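Long-range contacts in alpha-L-arabinosidase (Xanthomonas axonopodis pv. citri, PDB 6D25), which is a GH51 arabinofuranosidase that probably removes arabinofuranosyl side groups from arabinoxylans and can cope with internally di-substituted units: residues V37-A42 with H409-L414; R95-C100 with Y151-V156; F101-H106 with V199-W204; S457-G462 with G502-V507. All blocks are in the same frame, centred on the assembly; numbering follows the deposited sequence.

Contact 1: residues V37-A42 with H409-L414; sequences VDQPGA and HLPLQL
G41 and A42 are tied to H409 by two backbone hydrogen bonds. G41 N gives its hydrogen to H409 O at 2.8 Å, and H409 N gives its own to A42 O at 2.9 Å; both are close to straight, at 162° and 171°. Lacking a side chain, G41 lets the H409 imidazole swing in with its edge toward the glycine CA. The torsion responsible is chi1 of 166°, which sets H409 CG opposite the backbone N. These bonds open the antiparallel pairing of strand 43-44 with strand 407-421, at the point where the chain leaves the beta-sandwich domain that its N-terminal strand shares with the C-terminal region, as in other GH51 enzymes. Apolar packing comes from L410, whose two methyls divide the work: CD1 meets V37 CG2 at 4.2 Å, and CD2 reaches P40 CB at 4.2 Å. The forked end of leucine suits this double reach, while the rest is buried against V441 and L35. A third kind of contact sets carbon against oxygen: P411 CD lies 3.1 Å from Q39 O, while the extended Q39 side chain crosses the proline ring at about a right angle, OE1 4.1 Å from P411 CG.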
loop_
_atom_site.group_PDB
_atom_site.type_symbol
_atom_site.label_atom_id
_atom_site.label_comp_id
_atom_site.label_asym_id
_atom_site.label_seq_id
_atom_site.Cartn_x
_atom_site.Cartn_y
_atom_site.Cartn_z
ATOM N N VAL A 37 26.944 -42.647 -15.022
ATOM C CA VAL A 37 28.042 -41.849 -14.480
ATOM C C VAL A 37 28.700 -41.065 -15.632
ATOM O O VAL A 37 29.218 -40.014 -15.416
ATOM C CB VAL A 37 29.067 -42.716 -13.729
ATOM C CG1 VAL A 37 30.227 -41.891 -13.174
ATOM C CG2 VAL A 37 28.402 -43.535 -12.632
ATOM N N ASP A 38 28.593 -41.590 -16.851
ATOM C CA ASP A 38 29.129 -40.977 -18.054
ATOM C C ASP A 38 28.242 -39.838 -18.569
ATOM O O ASP A 38 28.597 -39.227 -19.563
ATOM C CB ASP A 38 29.291 -42.028 -19.166
ATOM C CG ASP A 38 28.023 -42.821 -19.506
ATOM O OD1 ASP A 38 27.073 -42.874 -18.703
ATOM O OD2 ASP A 38 28.014 -43.441 -20.558
ATOM N N GLN A 39 27.109 -39.521 -17.928
ATOM C CA GLN A 39 26.265 -38.405 -18.392
ATOM C C GLN A 39 26.001 -37.434 -17.248
ATOM O O GLN A 39 24.849 -37.196 -16.872
ATOM C CB GLN A 39 24.958 -38.921 -18.994
ATOM C CG GLN A 39 25.148 -39.833 -20.205
ATOM C CD GLN A 39 23.828 -40.378 -20.691
ATOM O OE1 GLN A 39 22.827 -40.280 -19.977
ATOM N NE2 GLN A 39 23.807 -40.843 -21.915
ATOM N N PRO A 40 27.044 -36.844 -16.686
ATOM C CA PRO A 40 26.861 -35.888 -15.599
ATOM C C PRO A 40 25.984 -34.696 -15.997
ATOM O O PRO A 40 26.116 -34.195 -17.114
ATOM C CB PRO A 40 28.273 -35.407 -15.240
ATOM C CG PRO A 40 29.079 -35.631 -16.519
ATOM C CD PRO A 40 28.478 -36.904 -17.065
ATOM N N GLY A 41 25.074 -34.277 -15.102
ATOM C CA GLY A 41 24.133 -33.202 -15.361
ATOM C C GLY A 41 24.417 -31.993 -14.490
ATOM O O GLY A 41 25.550 -31.655 -14.277
ATOM N N ALA A 42 23.372 -31.338 -14.022
ATOM C CA ALA A 42 23.476 -30.040 -13.360
ATOM C C ALA A 42 23.978 -30.206 -11.920
ATOM O O ALA A 42 23.899 -31.326 -11.340
ATOM C CB ALA A 42 22.102 -29.403 -13.364
ATOM N N HIS A 409 24.470 -34.037 -10.464
ATOM C CA HIS A 409 23.395 -34.996 -10.751
ATOM C C HIS A 409 23.874 -36.071 -11.743
ATOM O O HIS A 409 24.488 -35.749 -12.779
ATOM C CB HIS A 409 22.176 -34.257 -11.315
ATOM C CG HIS A 409 21.159 -35.153 -11.944
ATOM N ND1 HIS A 409 20.318 -35.936 -11.193
ATOM C CD2 HIS A 409 20.873 -35.391 -13.254
ATOM C CE1 HIS A 409 19.543 -36.607 -12.024
ATOM N NE2 HIS A 409 19.855 -36.306 -13.297
ATOM N N LEU A 410 23.552 -37.333 -11.468
ATOM C CA LEU A 410 23.738 -38.407 -12.416
ATOM C C LEU A 410 22.380 -39.058 -12.727
ATOM O O LEU A 410 21.590 -39.335 -11.810
ATOM C CB LEU A 410 24.683 -39.471 -11.857
ATOM C CG LEU A 410 26.064 -38.970 -11.436
ATOM C CD1 LEU A 410 26.845 -40.099 -10.804
ATOM C CD2 LEU A 410 26.853 -38.360 -12.583
ATOM N N PRO A 411 22.108 -39.320 -14.012
ATOM C CA PRO A 411 20.833 -39.962 -14.383
ATOM C C PRO A 411 20.756 -41.361 -13.793
ATOM O O PRO A 411 21.687 -42.152 -13.996
ATOM C CB PRO A 411 20.815 -40.014 -15.916
ATOM C CG PRO A 411 21.764 -38.846 -16.291
ATOM C CD PRO A 411 22.806 -38.824 -15.206
ATOM N N LEU A 412 19.690 -41.641 -13.083
ATOM C CA LEU A 412 19.384 -42.987 -12.569
ATOM C C LEU A 412 17.968 -43.331 -13.032
ATOM O O LEU A 412 17.035 -42.687 -12.603
ATOM C CB LEU A 412 19.505 -43.032 -11.044
ATOM C CG LEU A 412 19.101 -44.380 -10.413
ATOM C CD1 LEU A 412 20.086 -45.499 -10.747
ATOM C CD2 LEU A 412 19.047 -44.271 -8.899
ATOM N N GLN A 413 17.824 -44.304 -13.909
ATOM C CA GLN A 413 16.509 -44.745 -14.394
ATOM C C GLN A 413 16.166 -46.073 -13.721
ATOM O O GLN A 413 16.978 -46.976 -13.784
ATOM C CB GLN A 413 16.538 -44.949 -15.921
ATOM C CG GLN A 413 15.155 -44.790 -16.565
ATOM C CD GLN A 413 14.853 -45.682 -17.762
ATOM O OE1 GLN A 413 15.718 -46.006 -18.584
ATOM N NE2 GLN A 413 13.593 -46.092 -17.865
ATOM N N LEU A 414 15.046 -46.166 -13.032
ATOM C CA LEU A 414 14.639 -47.432 -12.377
ATOM C C LEU A 414 13.399 -47.964 -13.083
ATOM O O LEU A 414 12.489 -47.208 -13.299
ATOM C CB LEU A 414 14.336 -47.202 -10.893
ATOM C CG LEU A 414 15.500 -46.721 -10.041
ATOM C CD1 LEU A 414 15.070 -46.487 -8.637
ATOM C CD2 LEU A 414 16.628 -47.723 -10.057
#

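Contact 2: residues R95-C100 with Y151-V156; sequences RWPGGC and YIAGNV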
loop_
_atom_site.group_PDB
_atom_site.type_symbol
_atom_site.label_atom_id
_atom_site.label_comp_id
_atom_site.label_asym_id
_atom_site.label_seq_id
_atom_site.Cartn_x
_atom_site.Cartn_y
_atom_site.Cartn_z
ATOM N N ARG A 95 16.024 -19.986 6.789
ATOM C CA ARG A 95 15.025 -18.930 6.559
ATOM C C ARG A 95 14.398 -18.521 7.892
ATOM O O ARG A 95 13.995 -19.385 8.680
ATOM C CB ARG A 95 13.928 -19.387 5.593
ATOM C CG ARG A 95 12.941 -18.255 5.340
ATOM C CD ARG A 95 11.923 -18.259 4.203
ATOM N NE ARG A 95 10.991 -19.301 4.292
ATOM C CZ ARG A 95 9.675 -19.245 4.044
ATOM N NH1 ARG A 95 8.985 -18.116 3.808
ATOM N NH2 ARG A 95 9.048 -20.399 4.088
ATOM N N TRP A 96 14.345 -17.223 8.146
ATOM C CA TRP A 96 13.869 -16.650 9.387
ATOM C C TRP A 96 13.357 -15.236 9.115
ATOM O O TRP A 96 13.936 -14.570 8.257
ATOM C CB TRP A 96 15.021 -16.664 10.410
ATOM C CG TRP A 96 14.799 -15.890 11.666
ATOM C CD1 TRP A 96 14.318 -16.383 12.846
ATOM C CD2 TRP A 96 15.094 -14.507 11.913
ATOM N NE1 TRP A 96 14.285 -15.396 13.793
ATOM C CE2 TRP A 96 14.742 -14.242 13.253
ATOM C CE3 TRP A 96 15.597 -13.461 11.140
ATOM C CZ2 TRP A 96 14.863 -12.981 13.822
ATOM C CZ3 TRP A 96 15.751 -12.210 11.708
ATOM C CH2 TRP A 96 15.355 -11.965 13.023
ATOM N N PRO A 97 12.326 -14.731 9.805
ATOM C CA PRO A 97 11.611 -15.353 10.927
ATOM C C PRO A 97 10.242 -15.961 10.582
ATOM O O PRO A 97 9.438 -16.267 11.476
ATOM C CB PRO A 97 11.417 -14.163 11.870
ATOM C CG PRO A 97 11.147 -13.018 10.921
ATOM C CD PRO A 97 12.076 -13.301 9.768
ATOM N N GLY A 98 9.966 -16.200 9.310
ATOM C CA GLY A 98 8.752 -16.868 8.903
ATOM C C GLY A 98 8.736 -17.079 7.404
ATOM O O GLY A 98 9.750 -16.828 6.776
ATOM N N GLY A 99 7.639 -17.600 6.827
ATOM C CA GLY A 99 6.449 -17.981 7.560
ATOM C C GLY A 99 5.484 -16.831 7.745
ATOM O O GLY A 99 5.835 -15.660 7.534
ATOM N N CYS A 100 4.266 -17.176 8.184
ATOM C CA CYS A 100 3.220 -16.206 8.523
ATOM C C CYS A 100 3.725 -15.124 9.503
ATOM O O CYS A 100 3.346 -13.956 9.410
ATOM C CB CYS A 100 2.009 -16.935 9.068
ATOM S SG CYS A 100 1.205 -17.981 7.799
ATOM N N TYR A 151 18.779 -16.504 5.214
ATOM C CA TYR A 151 17.717 -16.242 4.302
ATOM C C TYR A 151 16.655 -15.447 5.082
ATOM O O TYR A 151 15.902 -16.014 5.874
ATOM C CB TYR A 151 17.241 -17.574 3.726
ATOM C CG TYR A 151 16.033 -17.550 2.815
ATOM C CD1 TYR A 151 15.398 -16.386 2.436
ATOM C CD2 TYR A 151 15.564 -18.749 2.296
ATOM C CE1 TYR A 151 14.304 -16.426 1.587
ATOM C CE2 TYR A 151 14.467 -18.795 1.439
ATOM C CZ TYR A 151 13.831 -17.632 1.083
ATOM O OH TYR A 151 12.739 -17.677 0.270
ATOM N N ILE A 152 16.630 -14.133 4.903
ATOM C CA ILE A 152 15.791 -13.251 5.703
ATOM C C ILE A 152 14.440 -13.116 5.020
ATOM O O ILE A 152 14.407 -12.817 3.842
ATOM C CB ILE A 152 16.456 -11.869 5.864
ATOM C CG1 ILE A 152 17.758 -11.964 6.649
ATOM C CG2 ILE A 152 15.482 -10.856 6.493
ATOM C CD1 ILE A 152 17.567 -12.379 8.084
ATOM N N ALA A 153 13.359 -13.265 5.776
ATOM C CA ALA A 153 11.978 -13.103 5.281
ATOM C C ALA A 153 11.473 -11.721 5.688
ATOM O O ALA A 153 11.289 -11.451 6.876
ATOM C CB ALA A 153 11.085 -14.191 5.805
ATOM N N GLY A 154 11.287 -10.852 4.692
ATOM C CA GLY A 154 10.861 -9.464 4.940
ATOM C C GLY A 154 9.347 -9.284 4.942
ATOM O O GLY A 154 8.564 -10.074 4.349
ATOM N N ASN A 155 8.910 -8.245 5.643
ATOM C CA ASN A 155 7.503 -7.909 5.852
ATOM C C ASN A 155 7.029 -7.001 4.705
ATOM O O ASN A 155 7.427 -5.827 4.598
ATOM C CB ASN A 155 7.317 -7.209 7.201
ATOM C CG ASN A 155 5.871 -6.865 7.532
ATOM O OD1 ASN A 155 5.043 -6.765 6.637
ATOM N ND2 ASN A 155 5.550 -6.643 8.805
ATOM N N VAL A 156 6.144 -7.559 3.876
ATOM C CA VAL A 156 5.457 -6.849 2.853
ATOM C C VAL A 156 3.983 -6.620 3.225
ATOM O O VAL A 156 3.447 -5.539 2.955
ATOM C CB VAL A 156 5.623 -7.614 1.530
ATOM C CG1 VAL A 156 4.629 -7.187 0.505
ATOM C CG2 VAL A 156 7.039 -7.457 1.014
#
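R95 and Y151 pack tightly where the two strands run side by side. The arginine lies along the tyrosine, pointing the same way, and its CD sits over the phenol face, 3.8 Å from the ring centroid and 16° off the normal. A bend at chi3 (62°) then turns the guanidinium, its plane 31° from that of the ring, so that NH2 can form a salt bridge with E324. On the other face of the sheet I152 CD1 touches the edge of the W96 indole at CE3, 3.8 Å away, under the cover of W167. Two backbone bonds fix the parallel register: W96 N to Y151 O at 3.0 Å and A153 N to W96 O at 2.9 Å. These are the second and third strands of the (beta/alpha)8 barrel of clan GH-A, with R95 and Y151 facing its interior. Past W96 the pairing gives way. The peptide bonds before P97 and G99 are both cis and turn the chain off the strand line; small A153 still fits beneath, its CB 3.1 Å from G98 O. From G99 onward contact with 151-156 ceases, and on this looser side C100 N donates to a bound glycerol, probably from the crystallisation liquor.

Contact 3: residues F101-H106 with V199-W204; sequences FADEYH and VGNELW
D103 and N201 face each other across two loops at the C-terminal end of the (beta/alpha)8 barrel, one following strand 93-96 and the other strand 196-199. The N201-E202 pair after the fourth strand matches the Asn-Glu signature of clan GH-A, to which GH51 belongs. D103 is the most covered residue, and D103 OD1 takes two hydrogen bonds: from N201 N at 2.9 Å, on the syn side in a rather bent bond (136° at the hydrogen), and from N201 ND2 at 3.0 Å, which comes from above the carboxylate plane. An aspartate suits the place because a single short acid can hold both the backbone and the side chain of the asparagine. N201, with CG set opposite its own carbonyl carbon (chi1 -47°), brings its amide beside the carboxylate, the planes 38° apart; OD1 of N201 is left to a weak bond from R95 NH1. At its backbone angles a CB on G200 would jam against V199 O, so glycine is needed. E202, next in the chain, leads its carboxylate away from D103 to a weak bond with H266. A102, small enough to lie against the amide, puts its CB 3.4 Å from N201 ND2.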
loop_
_atom_site.group_PDB
_atom_site.type_symbol
_atom_site.label_atom_id
_atom_site.label_comp_id
_atom_site.label_asym_id
_atom_site.label_seq_id
_atom_site.Cartn_x
_atom_site.Cartn_y
_atom_site.Cartn_z
ATOM N N PHE A 101 4.529 -15.513 10.472
ATOM C CA PHE A 101 5.067 -14.530 11.438
ATOM C C PHE A 101 5.797 -13.379 10.731
ATOM O O PHE A 101 5.705 -12.227 11.186
ATOM C CB PHE A 101 5.996 -15.234 12.409
ATOM C CG PHE A 101 6.629 -14.375 13.469
ATOM C CD1 PHE A 101 6.023 -14.240 14.711
ATOM C CD2 PHE A 101 7.867 -13.781 13.249
ATOM C CE1 PHE A 101 6.631 -13.471 15.691
ATOM C CE2 PHE A 101 8.472 -13.029 14.245
ATOM C CZ PHE A 101 7.832 -12.865 15.458
ATOM N N ALA A 102 6.465 -13.645 9.608
ATOM C CA ALA A 102 7.304 -12.628 8.974
ATOM C C ALA A 102 6.467 -11.495 8.376
ATOM O O ALA A 102 6.976 -10.367 8.264
ATOM C CB ALA A 102 8.200 -13.235 7.916
ATOM N N ASP A 103 5.225 -11.809 7.979
ATOM C CA ASP A 103 4.361 -10.823 7.343
ATOM C C ASP A 103 3.761 -9.850 8.373
ATOM O O ASP A 103 3.074 -8.893 7.981
ATOM C CB ASP A 103 3.278 -11.549 6.527
ATOM C CG ASP A 103 3.825 -12.598 5.515
ATOM O OD1 ASP A 103 4.798 -12.203 4.748
ATOM O OD2 ASP A 103 3.274 -13.835 5.513
ATOM N N GLU A 104 3.968 -10.061 9.660
ATOM C CA GLU A 104 3.540 -9.148 10.693
ATOM C C GLU A 104 4.729 -8.691 11.567
ATOM O O GLU A 104 4.528 -7.982 12.529
ATOM C CB GLU A 104 2.549 -9.819 11.647
ATOM C CG GLU A 104 1.195 -10.098 11.060
ATOM C CD GLU A 104 0.174 -10.626 12.070
ATOM O OE1 GLU A 104 0.553 -11.208 13.136
ATOM O OE2 GLU A 104 -1.008 -10.466 11.794
ATOM N N TYR A 105 5.939 -9.079 11.248
ATOM C CA TYR A 105 7.106 -8.751 12.087
ATOM C C TYR A 105 7.645 -7.354 11.760
ATOM O O TYR A 105 7.717 -6.991 10.596
ATOM C CB TYR A 105 8.202 -9.773 11.832
ATOM C CG TYR A 105 9.457 -9.631 12.656
ATOM C CD1 TYR A 105 9.423 -9.770 14.035
ATOM C CD2 TYR A 105 10.695 -9.440 12.059
ATOM C CE1 TYR A 105 10.575 -9.683 14.797
ATOM C CE2 TYR A 105 11.855 -9.391 12.809
ATOM C CZ TYR A 105 11.800 -9.525 14.176
ATOM O OH TYR A 105 12.952 -9.471 14.915
ATOM N N HIS A 106 8.028 -6.624 12.804
ATOM C CA HIS A 106 8.653 -5.312 12.684
ATOM C C HIS A 106 10.068 -5.446 13.238
ATOM O O HIS A 106 10.223 -5.583 14.482
ATOM C CB HIS A 106 7.786 -4.254 13.367
ATOM C CG HIS A 106 6.439 -4.217 12.731
ATOM N ND1 HIS A 106 6.258 -3.650 11.488
ATOM C CD2 HIS A 106 5.264 -4.791 13.051
ATOM C CE1 HIS A 106 5.037 -3.882 11.058
ATOM N NE2 HIS A 106 4.383 -4.552 12.006
ATOM N N VAL A 199 10.763 -11.405 -0.280
ATOM C CA VAL A 199 9.943 -10.196 -0.388
ATOM C C VAL A 199 8.475 -10.584 -0.274
ATOM O O VAL A 199 7.721 -10.551 -1.261
ATOM C CB VAL A 199 10.272 -9.399 -1.654
ATOM C CG1 VAL A 199 9.570 -8.064 -1.658
ATOM C CG2 VAL A 199 11.764 -9.175 -1.793
ATOM N N GLY A 200 8.098 -10.925 0.957
ATOM C CA GLY A 200 6.730 -11.373 1.291
ATOM C C GLY A 200 6.630 -12.870 1.357
ATOM O O GLY A 200 7.360 -13.571 0.669
ATOM N N ASN A 201 5.745 -13.357 2.217
ATOM C CA ASN A 201 5.572 -14.803 2.503
ATOM C C ASN A 201 4.063 -15.140 2.402
ATOM O O ASN A 201 3.234 -14.481 2.932
ATOM C CB ASN A 201 6.154 -15.131 3.874
ATOM C CG ASN A 201 7.542 -14.537 4.097
ATOM O OD1 ASN A 201 8.556 -15.155 3.683
ATOM N ND2 ASN A 201 7.614 -13.268 4.573
ATOM N N GLU A 202 3.679 -16.106 1.624
ATOM C CA GLU A 202 2.269 -16.580 1.615
ATOM C C GLU A 202 1.315 -15.374 1.393
ATOM O O GLU A 202 0.321 -15.194 2.103
ATOM C CB GLU A 202 1.942 -17.382 2.897
ATOM C CG GLU A 202 2.699 -18.732 3.068
ATOM C CD GLU A 202 1.971 -19.905 3.783
ATOM O OE1 GLU A 202 0.866 -19.674 4.369
ATOM O OE2 GLU A 202 2.499 -21.115 3.739
ATOM N N LEU A 203 1.561 -14.562 0.362
ATOM C CA LEU A 203 0.757 -13.341 0.151
ATOM C C LEU A 203 -0.677 -13.700 -0.254
ATOM O O LEU A 203 -1.558 -12.866 -0.090
ATOM C CB LEU A 203 1.434 -12.456 -0.903
ATOM C CG LEU A 203 2.780 -11.842 -0.489
ATOM C CD1 LEU A 203 3.221 -10.768 -1.446
ATOM C CD2 LEU A 203 2.741 -11.261 0.897
ATOM N N TRP A 204 -0.903 -14.903 -0.778
ATOM C CA TRP A 204 -2.247 -15.395 -1.125
ATOM C C TRP A 204 -3.044 -15.712 0.146
ATOM O O TRP A 204 -4.241 -15.901 0.048
ATOM C CB TRP A 204 -2.226 -16.624 -2.059
ATOM C CG TRP A 204 -1.040 -17.498 -1.855
ATOM C CD1 TRP A 204 0.112 -17.495 -2.588
ATOM C CD2 TRP A 204 -0.844 -18.451 -0.793
ATOM N NE1 TRP A 204 1.020 -18.351 -2.027
ATOM C CE2 TRP A 204 0.455 -18.953 -0.932
ATOM C CE3 TRP A 204 -1.659 -18.947 0.232
ATOM C CZ2 TRP A 204 0.971 -19.917 -0.069
ATOM C CZ3 TRP A 204 -1.144 -19.865 1.113
ATOM C CH2 TRP A 204 0.152 -20.345 0.957
#

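Contact 4: residues S457-G462 with G502-V507; sequences SVQVEG and GKTVNV
V458 and V505 form the hydrogen-bonded pair at the heart of this antiparallel ladder. V458 N donates to V505 O at 2.9 Å and V505 N to V458 O at 2.8 Å, the first almost perfectly straight at 175°; V460 N adds a third bond, to K503 O at 2.8 Å. The valines share the buried face, where V460 CG2 and V505 CG2 meet obliquely at 3.8 Å. Beta-branched and apolar, they suit both an extended backbone and a dry interior. The other face is polar: S457 OG rests 3.5 Å from the T504 methyl CG2. At the end of the ladder K503 NZ makes a salt bridge with E461 OE1, 3.2 Å away on the syn side.

The next shell explains how these groups are placed. Q459, bent at chi2 (79°), turns its amide to the other carboxylate oxygen, NE2 donating to E461 OE2 at 3.1 Å and fixing the acid's rotation. G502, with a positive phi, and K503 form a tight turn close to type II' between strands 498-501 and 504-509. On its far edge strand 454-461 pairs in parallel with strand 29-36, while in this beta-sandwich L465 covers V460 and V505, V500 and L519 pack on V505, and L35 on V458.

With lysine and glutamine each holding one of its oxygens, the E461 carboxylate probably stays ionised, and the bridge in turn holds the K503 ammonium over the end of the ladder.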
loop_
_atom_site.group_PDB
_atom_site.type_symbol
_atom_site.label_atom_id
_atom_site.label_comp_id
_atom_site.label_asym_id
_atom_site.label_seq_id
_atom_site.Cartn_x
_atom_site.Cartn_y
_atom_site.Cartn_z
ATOM N N SER A 457 18.823 -54.201 -9.125
ATOM C CA SER A 457 19.973 -54.503 -9.947
ATOM C C SER A 457 20.251 -53.312 -10.877
ATOM O O SER A 457 19.446 -53.002 -11.741
ATOM C CB SER A 457 19.713 -55.766 -10.706
ATOM O OG SER A 457 20.790 -56.043 -11.572
ATOM N N VAL A 458 21.345 -52.604 -10.601
ATOM C CA VAL A 458 21.675 -51.363 -11.312
ATOM C C VAL A 458 22.911 -51.605 -12.186
ATOM O O VAL A 458 24.011 -51.894 -11.686
ATOM C CB VAL A 458 21.947 -50.216 -10.335
ATOM C CG1 VAL A 458 22.255 -48.935 -11.081
ATOM C CG2 VAL A 458 20.810 -50.029 -9.346
ATOM N N GLN A 459 22.693 -51.443 -13.480
ATOM C CA GLN A 459 23.749 -51.435 -14.491
ATOM C C GLN A 459 24.438 -50.050 -14.442
ATOM O O GLN A 459 23.782 -49.034 -14.631
ATOM C CB GLN A 459 23.083 -51.710 -15.837
ATOM C CG GLN A 459 24.013 -51.628 -17.034
ATOM C CD GLN A 459 24.843 -52.879 -17.193
ATOM O OE1 GLN A 459 24.525 -53.948 -16.655
ATOM N NE2 GLN A 459 25.915 -52.725 -17.946
ATOM N N VAL A 460 25.743 -50.026 -14.205
ATOM C CA VAL A 460 26.489 -48.786 -14.057
ATOM C C VAL A 460 27.309 -48.565 -15.331
ATOM O O VAL A 460 28.115 -49.397 -15.683
ATOM C CB VAL A 460 27.392 -48.799 -12.810
ATOM C CG1 VAL A 460 28.225 -47.512 -12.698
ATOM C CG2 VAL A 460 26.591 -49.040 -11.546
ATOM N N GLU A 461 27.099 -47.433 -15.994
ATOM C CA GLU A 461 27.890 -47.027 -17.156
ATOM C C GLU A 461 28.851 -45.900 -16.752
ATOM O O GLU A 461 28.446 -44.987 -16.021
ATOM C CB GLU A 461 26.968 -46.539 -18.270
ATOM C CG GLU A 461 26.021 -47.612 -18.796
ATOM C CD GLU A 461 26.686 -48.839 -19.424
ATOM O OE1 GLU A 461 27.833 -48.697 -19.910
ATOM O OE2 GLU A 461 26.079 -49.935 -19.375
ATOM N N GLY A 462 30.095 -45.984 -17.232
ATOM C CA GLY A 462 31.050 -44.907 -17.122
ATOM C C GLY A 462 31.833 -44.911 -15.821
ATOM O O GLY A 462 32.421 -43.901 -15.445
ATOM N N GLY A 502 31.035 -56.999 -11.883
ATOM C CA GLY A 502 31.192 -56.478 -13.207
ATOM C C GLY A 502 30.762 -55.035 -13.235
ATOM O O GLY A 502 31.284 -54.232 -12.472
ATOM N N LYS A 503 29.785 -54.720 -14.076
ATOM C CA LYS A 503 29.239 -53.387 -14.152
ATOM C C LYS A 503 27.910 -53.272 -13.371
ATOM O O LYS A 503 27.229 -52.317 -13.550
ATOM C CB LYS A 503 29.081 -53.009 -15.622
ATOM C CG LYS A 503 30.429 -52.875 -16.349
ATOM C CD LYS A 503 30.323 -52.730 -17.833
ATOM C CE LYS A 503 29.406 -51.594 -18.225
ATOM N NZ LYS A 503 29.190 -51.551 -19.688
ATOM N N THR A 504 27.583 -54.215 -12.498
ATOM C CA THR A 504 26.297 -54.223 -11.806
ATOM C C THR A 504 26.488 -53.939 -10.305
ATOM O O THR A 504 27.389 -54.525 -9.669
ATOM C CB THR A 504 25.612 -55.585 -11.994
ATOM O OG1 THR A 504 25.472 -55.792 -13.391
ATOM C CG2 THR A 504 24.246 -55.706 -11.358
ATOM N N VAL A 505 25.615 -53.075 -9.763
ATOM C CA VAL A 505 25.424 -52.996 -8.333
ATOM C C VAL A 505 24.125 -53.735 -7.971
ATOM O O VAL A 505 23.056 -53.399 -8.462
ATOM C CB VAL A 505 25.384 -51.537 -7.830
ATOM C CG1 VAL A 505 25.164 -51.471 -6.333
ATOM C CG2 VAL A 505 26.684 -50.807 -8.128
ATOM N N ASN A 506 24.229 -54.755 -7.138
ATOM C CA ASN A 506 23.055 -55.543 -6.725
ATOM C C ASN A 506 22.761 -55.181 -5.269
ATOM O O ASN A 506 23.672 -55.196 -4.439
ATOM C CB ASN A 506 23.298 -57.059 -6.879
ATOM C CG ASN A 506 22.149 -57.936 -6.393
ATOM O OD1 ASN A 506 21.189 -58.149 -7.149
ATOM N ND2 ASN A 506 22.266 -58.517 -5.184
ATOM N N VAL A 507 21.502 -54.869 -4.982
ATOM C CA VAL A 507 21.114 -54.411 -3.656
ATOM C C VAL A 507 19.932 -55.258 -3.156
ATOM O O VAL A 507 18.888 -55.302 -3.792
ATOM C CB VAL A 507 20.723 -52.932 -3.692
ATOM C CG1 VAL A 507 20.455 -52.403 -2.283
ATOM C CG2 VAL A 507 21.760 -52.065 -4.379
#

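How the contacts relate
The four contacts form two pairs on opposite sides of the chain's centre. Contacts 2 and 3 are buried in the barrel, their centres 6 Å apart and their segments alternating along the chain; N155 ND2 of one approaches Y105 O of the other at 2.8 Å in a probable hydrogen bond. Contacts 1 and 4 serve the same sheet of the sandwich, 13 Å apart between centres, and meet where V37 CB lies 3.3 Å from E461 O. Contact 1 is at the surface and contact 4 partly buried. Their chemistry follows: charged and amide groups are enclosed in the barrel, whereas in the sandwich aliphatic residues face inward and the lysine-glutamate bridge lies outside.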